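PDB 3K50: putative S41 protease from Bacteroides fragilis NCTC 9343, which is of unknown function but probably cleaves peptide bonds as an S41-family serine protease. Local coordinates for residues A[249-260]-A[307-316]; A[208-216]-A[241-249]. All blocks are in the same frame, centred on the assembly; numbering follows the deposited sequence.

Overall arrangement
Both contacts lie in the S41 peptidase region, on the same side of the chain's centre, with their own centres about 14 Å apart. Interaction 2 sets helix 207-221 beside helix 239-249. Where the latter ends, the chain turns into 249-260, which interaction 1 joins to helix 304-312 and the turn after it. Leu249 belongs to both, and Cys246, on the flank of helix 239-249 away from helix 207-221, brings its SG to 3.8 Å from Leu312 CG and its CB to 3.9 Å from Leu259 CD2. The three helices thus stand side by side, with helix 239-249 in the middle, in the part of the chain expected to hold the peptidase fold.

Interaction 1 (A[249-260]-A[307-316]); sequences LAPADKMNQLLA and MVINCLNPYM
Tyr315 reaches across to 258-260 and ends in a hydrogen bond, its OH donating to Leu258 O at 2.6 Å. The hydroxyl lies in the carbonyl plane, on a lone pair, with a C=O...O angle of 143°. CG of Tyr315 stands anti to its own carbonyl carbon (chi1 -71°), which carries the ring out over the loop 251-257. There Lys254, bent at chi2, lays its aliphatic chain against the ring, Lys254 CD coming to 3.7 Å from Tyr315 CD1. The hydrocarbon part of the lysine thus does the packing, while its NZ makes a long salt bridge with Asp253. Cys311 O lies in the plane of the Tyr315 ring, at its edge.

Leu259 and Ala260 make the second half of the contact. Leu259 CD1 rests 3.7 Å from Cys311 CB, and its CD2 meets the CE methyl of Met307, a selenomethionine whose chain crosses the leucine at about a right angle. Met307 CE also touches Ala260 CB at 3.7 Å. A water donates to both Leu259 O and Cys311 O, at 2.8 Å each, and so ties the strand to the helix at Cys311. At the other end, selenomethionine Met316 brings its CE to 3.7 Å from Leu249 O while SE lies near Pro251 CD.

Strand 258-260 runs nearly antiparallel to helix 307-312, at 151°, and Leu259 and Ala260 form a classic beta bulge opposite Leu275 of strand 273-276. Phe277 meets the Tyr315 ring edge-to-face. Behind the contact, Leu259 and Leu312 pack on Cys246 of helix 239-249, and Leu312 also touches Val318 of strand 317-322, so the helix lies between the bulged strand and the central mixed sheet.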
loop_
_atom_site.group_PDB
_atom_site.type_symbol
_atom_site.label_atom_id
_atom_site.label_comp_id
_atom_site.label_asym_id
_atom_site.label_seq_id
_atom_site.Cartn_x
_atom_site.Cartn_y
_atom_site.Cartn_z
ATOM N N LEU A 249 -5.816 8.282 -15.508
ATOM C CA LEU A 249 -4.434 8.289 -16.036
ATOM C C LEU A 249 -4.388 7.964 -17.516
ATOM O O LEU A 249 -3.535 8.460 -18.220
ATOM C CB LEU A 249 -3.561 7.254 -15.307
ATOM C CG LEU A 249 -3.237 7.462 -13.842
ATOM C CD1 LEU A 249 -2.738 6.205 -13.097
ATOM C CD2 LEU A 249 -2.135 8.613 -13.801
ATOM N N ALA A 250 -5.376 7.212 -17.998
ATOM C CA ALA A 250 -5.289 6.599 -19.300
ATOM C C ALA A 250 -5.303 7.553 -20.489
ATOM O O ALA A 250 -5.787 8.697 -20.378
ATOM C CB ALA A 250 -6.421 5.616 -19.459
ATOM N N PRO A 251 -4.817 7.077 -21.640
ATOM C CA PRO A 251 -5.008 7.903 -22.826
ATOM C C PRO A 251 -6.499 8.090 -23.053
ATOM O O PRO A 251 -7.300 7.128 -22.923
ATOM C CB PRO A 251 -4.445 7.035 -23.959
ATOM C CG PRO A 251 -3.528 6.043 -23.297
ATOM C CD PRO A 251 -4.081 5.819 -21.933
ATOM N N ALA A 252 -6.867 9.287 -23.450
ATOM C CA ALA A 252 -8.242 9.692 -23.700
ATOM C C ALA A 252 -8.943 8.838 -24.777
ATOM O O ALA A 252 -10.143 8.585 -24.705
ATOM C CB ALA A 252 -8.237 11.189 -24.086
ATOM N N ASP A 253 -8.225 8.325 -25.760
ATOM C CA ASP A 253 -8.918 7.466 -26.722
ATOM C C ASP A 253 -9.302 6.073 -26.178
ATOM O O ASP A 253 -9.879 5.245 -26.920
ATOM C CB ASP A 253 -8.133 7.361 -28.044
ATOM C CG ASP A 253 -6.750 6.738 -27.896
ATOM O OD1 ASP A 253 -6.311 6.370 -26.787
ATOM O OD2 ASP A 253 -6.074 6.645 -28.935
ATOM N N LYS A 254 -8.967 5.773 -24.925
ATOM C CA LYS A 254 -9.318 4.490 -24.329
ATOM C C LYS A 254 -10.617 4.493 -23.547
ATOM O O LYS A 254 -11.056 3.437 -23.060
ATOM C CB LYS A 254 -8.209 3.971 -23.392
ATOM C CG LYS A 254 -6.812 3.861 -24.014
ATOM C CD LYS A 254 -6.760 3.183 -25.325
ATOM C CE LYS A 254 -5.319 3.115 -25.831
ATOM N NZ LYS A 254 -5.190 2.648 -27.225
HETATM N N MSE A 255 -11.276 5.639 -23.460
HETATM C CA MSE A 255 -12.482 5.686 -22.702
HETATM C C MSE A 255 -13.443 4.645 -23.226
HETATM O O MSE A 255 -13.592 4.491 -24.446
HETATM C CB MSE A 255 -13.124 7.062 -22.754
HETATM C CG MSE A 255 -12.309 8.190 -22.083
HETATM SE SE MSE A 255 -11.921 7.780 -20.167
HETATM C CE MSE A 255 -10.173 7.113 -20.293
ATOM N N ASN A 256 -14.071 3.941 -22.271
ATOM C CA ASN A 256 -15.111 2.933 -22.498
ATOM C C ASN A 256 -14.588 1.570 -22.899
ATOM O O ASN A 256 -15.354 0.645 -23.010
ATOM C CB ASN A 256 -16.203 3.407 -23.470
ATOM C CG ASN A 256 -16.923 4.657 -22.999
ATOM O OD1 ASN A 256 -17.151 5.597 -23.773
ATOM N ND2 ASN A 256 -17.362 4.635 -21.773
ATOM N N GLN A 257 -13.276 1.438 -23.047
ATOM C CA GLN A 257 -12.663 0.146 -23.324
ATOM C C GLN A 257 -12.592 -0.687 -22.052
ATOM O O GLN A 257 -12.603 -0.152 -20.948
ATOM C CB GLN A 257 -11.281 0.366 -23.987
ATOM C CG GLN A 257 -11.484 1.087 -25.376
ATOM C CD GLN A 257 -10.265 1.180 -26.256
ATOM O OE1 GLN A 257 -10.033 2.204 -26.925
ATOM N NE2 GLN A 257 -9.498 0.150 -26.274
ATOM N N LEU A 258 -12.491 -2.005 -22.213
ATOM C CA LEU A 258 -12.408 -2.917 -21.079
ATOM C C LEU A 258 -11.118 -2.724 -20.246
ATOM O O LEU A 258 -10.037 -2.629 -20.787
ATOM C CB LEU A 258 -12.496 -4.398 -21.563
ATOM C CG LEU A 258 -13.904 -4.876 -22.017
ATOM C CD1 LEU A 258 -13.747 -6.224 -22.771
ATOM C CD2 LEU A 258 -14.960 -4.969 -20.848
ATOM N N LEU A 259 -11.263 -2.662 -18.928
ATOM C CA LEU A 259 -10.148 -2.460 -18.045
ATOM C C LEU A 259 -9.854 -3.720 -17.231
ATOM O O LEU A 259 -8.716 -4.106 -17.059
ATOM C CB LEU A 259 -10.428 -1.313 -17.082
ATOM C CG LEU A 259 -9.321 -1.084 -16.040
ATOM C CD1 LEU A 259 -8.079 -0.504 -16.693
ATOM C CD2 LEU A 259 -9.887 -0.213 -14.896
ATOM N N ALA A 260 -10.886 -4.287 -16.633
ATOM C CA ALA A 260 -10.750 -5.473 -15.783
ATOM C C ALA A 260 -11.957 -6.371 -15.851
ATOM O O ALA A 260 -13.112 -5.900 -15.987
ATOM C CB ALA A 260 -10.459 -5.085 -14.326
HETATM N N MSE A 307 -3.164 -4.623 -9.554
HETATM C CA MSE A 307 -4.234 -4.593 -10.580
HETATM C C MSE A 307 -4.100 -3.387 -11.488
HETATM O O MSE A 307 -4.322 -3.489 -12.690
HETATM C CB MSE A 307 -5.597 -4.605 -9.890
HETATM C CG MSE A 307 -6.869 -4.480 -10.799
HETATM SE SE MSE A 307 -7.222 -2.677 -11.586
HETATM C CE MSE A 307 -9.313 -2.609 -11.839
ATOM N N VAL A 308 -3.699 -2.255 -10.927
ATOM C CA VAL A 308 -3.512 -1.064 -11.699
ATOM C C VAL A 308 -2.405 -1.269 -12.690
ATOM O O VAL A 308 -2.509 -0.900 -13.867
ATOM C CB VAL A 308 -3.174 0.163 -10.787
ATOM C CG1 VAL A 308 -2.718 1.329 -11.653
ATOM C CG2 VAL A 308 -4.377 0.481 -9.928
ATOM N N ILE A 309 -1.334 -1.856 -12.240
ATOM C CA ILE A 309 -0.229 -2.167 -13.145
ATOM C C ILE A 309 -0.659 -3.147 -14.227
ATOM O O ILE A 309 -0.427 -2.926 -15.419
ATOM C CB ILE A 309 1.015 -2.766 -12.399
ATOM C CG1 ILE A 309 1.585 -1.733 -11.393
ATOM C CG2 ILE A 309 2.046 -3.283 -13.405
ATOM C CD1 ILE A 309 2.589 -2.362 -10.333
ATOM N N ASN A 310 -1.261 -4.245 -13.827
ATOM C CA ASN A 310 -1.646 -5.254 -14.810
ATOM C C ASN A 310 -2.621 -4.768 -15.925
ATOM O O ASN A 310 -2.518 -5.178 -17.083
ATOM C CB ASN A 310 -2.301 -6.449 -14.072
ATOM C CG ASN A 310 -2.580 -7.606 -15.010
ATOM O OD1 ASN A 310 -1.666 -8.038 -15.723
ATOM N ND2 ASN A 310 -3.858 -8.102 -15.041
ATOM N N CYS A 311 -3.639 -4.018 -15.495
ATOM C CA CYS A 311 -4.718 -3.494 -16.312
ATOM C C CYS A 311 -4.366 -2.300 -17.147
ATOM O O CYS A 311 -4.917 -2.135 -18.241
ATOM C CB CYS A 311 -5.903 -3.175 -15.414
ATOM S SG CYS A 311 -6.549 -4.789 -14.735
ATOM N N LEU A 312 -3.467 -1.451 -16.662
ATOM C CA LEU A 312 -2.938 -0.405 -17.542
ATOM C C LEU A 312 -1.879 -0.899 -18.567
ATOM O O LEU A 312 -1.756 -0.292 -19.645
ATOM C CB LEU A 312 -2.343 0.734 -16.761
ATOM C CG LEU A 312 -3.322 1.522 -15.920
ATOM C CD1 LEU A 312 -2.505 2.568 -15.186
ATOM C CD2 LEU A 312 -4.423 2.128 -16.810
ATOM N N ASN A 313 -1.131 -1.962 -18.243
ATOM C CA ASN A 313 -0.084 -2.542 -19.154
ATOM C C ASN A 313 -0.442 -2.660 -20.627
ATOM O O ASN A 313 0.370 -2.282 -21.477
ATOM C CB ASN A 313 0.431 -3.939 -18.671
ATOM C CG ASN A 313 1.717 -3.847 -17.826
ATOM O OD1 ASN A 313 2.478 -2.901 -17.995
ATOM N ND2 ASN A 313 2.000 -4.864 -16.973
ATOM N N PRO A 314 -1.596 -3.252 -20.945
ATOM C CA PRO A 314 -2.010 -3.389 -22.361
ATOM C C PRO A 314 -2.346 -2.098 -23.087
ATOM O O PRO A 314 -2.409 -2.101 -24.303
ATOM C CB PRO A 314 -3.304 -4.209 -22.272
ATOM C CG PRO A 314 -3.290 -4.831 -20.941
ATOM C CD PRO A 314 -2.529 -3.949 -20.048
ATOM N N TYR A 315 -2.576 -1.017 -22.349
ATOM C CA TYR A 315 -3.039 0.224 -22.951
ATOM C C TYR A 315 -2.071 1.403 -22.985
ATOM O O TYR A 315 -2.386 2.407 -23.599
ATOM C CB TYR A 315 -4.254 0.699 -22.177
ATOM C CG TYR A 315 -5.457 -0.136 -22.405
ATOM C CD1 TYR A 315 -6.165 -0.026 -23.592
ATOM C CD2 TYR A 315 -5.907 -1.054 -21.439
ATOM C CE1 TYR A 315 -7.298 -0.812 -23.827
ATOM C CE2 TYR A 315 -7.038 -1.870 -21.687
ATOM C CZ TYR A 315 -7.741 -1.699 -22.865
ATOM O OH TYR A 315 -8.858 -2.434 -23.122
HETATM N N MSE A 316 -0.975 1.303 -22.249
HETATM C CA MSE A 316 -0.025 2.387 -22.137
HETATM C C MSE A 316 1.309 1.777 -21.677
HETATM O O MSE A 316 1.378 0.567 -21.347
HETATM C CB MSE A 316 -0.582 3.509 -21.207
HETATM C CG MSE A 316 -0.776 3.169 -19.799
HETATM SE SE MSE A 316 -1.715 4.510 -18.709
HETATM C CE MSE A 316 -0.666 6.257 -18.757
HETATM O O HOH W 1 -6.746 -4.073 -19.039
#

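Interaction 2 (A[208-216]-A[241-249]); sequences YNDDLRRAF and CAQLLCTML
Phe216 and Met248 face each other where helix 239-249 ends, helix 207-221 running on past Phe216, and the selenomethionine side chain touches the ring along most of its length. From the start, Met248 CB sits 3.6 Å from Phe216 CD2. CG stands anti to the carbonyl carbon, and the chain then runs on to Met248 SE, which is 3.9 Å from Phe216 CB and lies obliquely to the ring in a Met-aromatic contact. A bend at chi3 (-60°) turns Met248 CE over the Phe216 ring face, 4.2 Å from the centroid and 27° off the normal, a CH-pi contact. Met248 CE also touches Leu212 CG at 3.9 Å, so the tip is wedged between two successive turns of helix 208-216.

The remainder of the Phe216 ring is met by leucines. Leu245 CD1 approaches Phe216 CZ obliquely at 3.7 Å, and Leu249 CD2 comes to the edge, in the ring plane. One turn back, Leu212 and Leu244 pass in opposite directions, their CD2 methyls in contact.

Leu244 CD2 covers one face of the Arg213 guanidinium, 3.9 Å above its centre, and also touches Asn209 CB, while CD1 meets Arg213 NH2. The extended arginine has its charge engaged on its own helix: Arg213 NH1 donates to Asp210 OD1 at 2.8 Å, from above the carboxylate plane. NH2 bonds Leu281 O, a further anchor that would fix the rotation of the group.

Segments 208-216 and 241-249 run almost parallel, at 9°, their axes 11.0 Å apart at closest approach. Leu212 and Phe216 also rest on Leu192 of strand 187-194, and Leu245 on Leu229 of strand 226-230, its parallel neighbour. Helix 207-221 links these strands in a beta-alpha-beta crossover, and helix 239-249 follows before parallel strand 292-297, consistent with the ClpP/crotonase-like fold of S41 peptidases.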
loop_
_atom_site.group_PDB
_atom_site.type_symbol
_atom_site.label_atom_id
_atom_site.label_comp_id
_atom_site.label_asym_id
_atom_site.label_seq_id
_atom_site.Cartn_x
_atom_site.Cartn_y
_atom_site.Cartn_z
ATOM N N TYR A 208 -12.432 10.293 0.010
ATOM C CA TYR A 208 -11.027 10.181 -0.463
ATOM C C TYR A 208 -10.962 10.104 -1.960
ATOM O O TYR A 208 -10.011 10.577 -2.542
ATOM C CB TYR A 208 -10.315 8.988 0.109
ATOM C CG TYR A 208 -10.309 8.913 1.629
ATOM C CD1 TYR A 208 -10.248 10.063 2.410
ATOM C CD2 TYR A 208 -10.258 7.662 2.288
ATOM C CE1 TYR A 208 -10.205 9.979 3.801
ATOM C CE2 TYR A 208 -10.191 7.565 3.688
ATOM C CZ TYR A 208 -10.151 8.719 4.436
ATOM O OH TYR A 208 -10.097 8.647 5.823
ATOM N N ASN A 209 -11.954 9.470 -2.575
ATOM C CA ASN A 209 -12.016 9.491 -4.017
ATOM C C ASN A 209 -12.173 10.932 -4.527
ATOM O O ASN A 209 -11.597 11.275 -5.558
ATOM C CB ASN A 209 -13.146 8.660 -4.537
ATOM C CG ASN A 209 -12.860 7.233 -4.517
ATOM O OD1 ASN A 209 -11.709 6.809 -4.355
ATOM N ND2 ASN A 209 -13.919 6.431 -4.722
ATOM N N ASP A 210 -12.906 11.779 -3.799
ATOM C CA ASP A 210 -13.015 13.197 -4.186
ATOM C C ASP A 210 -11.685 13.948 -3.970
ATOM O O ASP A 210 -11.378 14.861 -4.714
ATOM C CB ASP A 210 -14.253 13.889 -3.551
ATOM C CG ASP A 210 -15.568 13.429 -4.223
ATOM O OD1 ASP A 210 -15.498 13.004 -5.391
ATOM O OD2 ASP A 210 -16.663 13.469 -3.619
ATOM N N ASP A 211 -10.929 13.591 -2.941
ATOM C CA ASP A 211 -9.570 14.128 -2.764
ATOM C C ASP A 211 -8.738 13.735 -3.990
ATOM O O ASP A 211 -7.941 14.521 -4.486
ATOM C CB ASP A 211 -8.864 13.518 -1.546
ATOM C CG ASP A 211 -9.421 13.981 -0.251
ATOM O OD1 ASP A 211 -10.011 15.085 -0.224
ATOM O OD2 ASP A 211 -9.251 13.256 0.763
ATOM N N LEU A 212 -8.853 12.476 -4.408
ATOM C CA LEU A 212 -8.098 12.001 -5.604
ATOM C C LEU A 212 -8.501 12.786 -6.870
ATOM O O LEU A 212 -7.644 13.222 -7.640
ATOM C CB LEU A 212 -8.273 10.484 -5.816
ATOM C CG LEU A 212 -7.509 9.749 -6.910
ATOM C CD1 LEU A 212 -6.011 9.756 -6.612
ATOM C CD2 LEU A 212 -7.970 8.292 -7.053
ATOM N N ARG A 213 -9.800 12.996 -7.066
ATOM C CA ARG A 213 -10.288 13.768 -8.181
ATOM C C ARG A 213 -9.720 15.149 -8.147
ATOM O O ARG A 213 -9.405 15.728 -9.196
ATOM C CB ARG A 213 -11.813 13.889 -8.171
ATOM C CG ARG A 213 -12.519 12.595 -8.546
ATOM C CD ARG A 213 -14.009 12.714 -8.503
ATOM N NE ARG A 213 -14.634 11.424 -8.924
ATOM C CZ ARG A 213 -15.181 10.493 -8.110
ATOM N NH1 ARG A 213 -15.235 10.638 -6.796
ATOM N NH2 ARG A 213 -15.674 9.362 -8.614
ATOM N N ARG A 214 -9.639 15.708 -6.952
ATOM C CA ARG A 214 -9.190 17.085 -6.812
ATOM C C ARG A 214 -7.747 17.234 -7.247
ATOM O O ARG A 214 -7.414 18.233 -7.852
ATOM C CB ARG A 214 -9.382 17.550 -5.373
ATOM C CG ARG A 214 -9.081 19.044 -5.158
ATOM C CD ARG A 214 -9.835 19.670 -3.983
ATOM N NE ARG A 214 -9.803 18.852 -2.771
ATOM C CZ ARG A 214 -10.766 18.019 -2.345
ATOM N NH1 ARG A 214 -11.934 17.831 -2.987
ATOM N NH2 ARG A 214 -10.553 17.353 -1.230
ATOM N N ALA A 215 -6.913 16.260 -6.885
ATOM C CA ALA A 215 -5.525 16.186 -7.270
ATOM C C ALA A 215 -5.426 16.122 -8.818
ATOM O O ALA A 215 -4.636 16.850 -9.437
ATOM C CB ALA A 215 -4.880 14.902 -6.630
ATOM N N PHE A 216 -6.246 15.263 -9.441
ATOM C CA PHE A 216 -6.194 15.134 -10.913
ATOM C C PHE A 216 -6.670 16.441 -11.629
ATOM O O PHE A 216 -6.094 16.858 -12.633
ATOM C CB PHE A 216 -6.913 13.869 -11.363
ATOM C CG PHE A 216 -6.045 12.655 -11.358
ATOM C CD1 PHE A 216 -5.663 12.047 -10.170
ATOM C CD2 PHE A 216 -5.546 12.153 -12.528
ATOM C CE1 PHE A 216 -4.795 10.983 -10.182
ATOM C CE2 PHE A 216 -4.743 11.042 -12.556
ATOM C CZ PHE A 216 -4.352 10.457 -11.383
ATOM N N CYS A 241 -11.864 2.050 -6.503
ATOM C CA CYS A 241 -10.844 3.100 -6.420
ATOM C C CYS A 241 -9.847 2.904 -7.533
ATOM O O CYS A 241 -9.452 3.865 -8.178
ATOM C CB CYS A 241 -10.116 3.084 -5.062
ATOM S SG CYS A 241 -11.220 3.534 -3.708
ATOM N N ALA A 242 -9.448 1.657 -7.763
ATOM C CA ALA A 242 -8.496 1.366 -8.819
ATOM C C ALA A 242 -9.032 1.740 -10.222
ATOM O O ALA A 242 -8.308 2.266 -11.025
ATOM C CB ALA A 242 -8.066 -0.113 -8.775
ATOM N N GLN A 243 -10.304 1.465 -10.480
ATOM C CA GLN A 243 -10.943 1.815 -11.722
ATOM C C GLN A 243 -10.937 3.306 -11.885
ATOM O O GLN A 243 -10.703 3.780 -12.966
ATOM C CB GLN A 243 -12.386 1.279 -11.756
ATOM C CG GLN A 243 -13.096 1.539 -13.090
ATOM C CD GLN A 243 -14.556 1.151 -13.072
ATOM O OE1 GLN A 243 -15.143 1.011 -12.000
ATOM N NE2 GLN A 243 -15.160 1.026 -14.254
ATOM N N LEU A 244 -11.274 4.041 -10.839
ATOM C CA LEU A 244 -11.263 5.519 -10.902
ATOM C C LEU A 244 -9.865 6.067 -11.304
ATOM O O LEU A 244 -9.731 6.816 -12.279
ATOM C CB LEU A 244 -11.705 6.124 -9.555
ATOM C CG LEU A 244 -11.597 7.663 -9.400
ATOM C CD1 LEU A 244 -12.410 8.402 -10.455
ATOM C CD2 LEU A 244 -11.955 8.159 -8.024
ATOM N N LEU A 245 -8.838 5.609 -10.582
ATOM C CA LEU A 245 -7.441 5.984 -10.815
ATOM C C LEU A 245 -7.016 5.684 -12.279
ATOM O O LEU A 245 -6.461 6.530 -13.003
ATOM C CB LEU A 245 -6.544 5.241 -9.816
ATOM C CG LEU A 245 -5.056 5.562 -9.872
ATOM C CD1 LEU A 245 -4.760 7.131 -9.705
ATOM C CD2 LEU A 245 -4.257 4.706 -8.875
ATOM N N CYS A 246 -7.268 4.468 -12.730
ATOM C CA CYS A 246 -6.939 4.122 -14.101
ATOM C C CYS A 246 -7.620 4.959 -15.120
ATOM O O CYS A 246 -7.014 5.324 -16.122
ATOM C CB CYS A 246 -7.332 2.680 -14.377
ATOM S SG CYS A 246 -6.265 1.468 -13.502
ATOM N N THR A 247 -8.908 5.246 -14.884
ATOM C CA THR A 247 -9.707 5.992 -15.829
ATOM C C THR A 247 -9.079 7.382 -16.008
ATOM O O THR A 247 -9.038 7.926 -17.101
ATOM C CB THR A 247 -11.207 5.992 -15.363
ATOM O OG1 THR A 247 -11.770 4.657 -15.534
ATOM C CG2 THR A 247 -12.077 7.050 -16.127
HETATM N N MSE A 248 -8.539 7.932 -14.925
HETATM C CA MSE A 248 -8.012 9.284 -14.968
HETATM C C MSE A 248 -6.566 9.379 -15.504
HETATM O O MSE A 248 -6.151 10.454 -15.955
HETATM C CB MSE A 248 -8.184 9.960 -13.603
HETATM C CG MSE A 248 -9.639 10.282 -13.217
HETATM SE SE MSE A 248 -9.976 11.460 -11.740
HETATM C CE MSE A 248 -9.121 10.454 -10.424
ATOM N N LEU A 249 -5.816 8.282 -15.508
ATOM C CA LEU A 249 -4.434 8.289 -16.036
ATOM C C LEU A 249 -4.388 7.964 -17.516
ATOM O O LEU A 249 -3.535 8.460 -18.220
ATOM C CB LEU A 249 -3.561 7.254 -15.307
ATOM C CG LEU A 249 -3.237 7.462 -13.842
ATOM C CD1 LEU A 249 -2.738 6.205 -13.097
ATOM C CD2 LEU A 249 -2.135 8.613 -13.801
#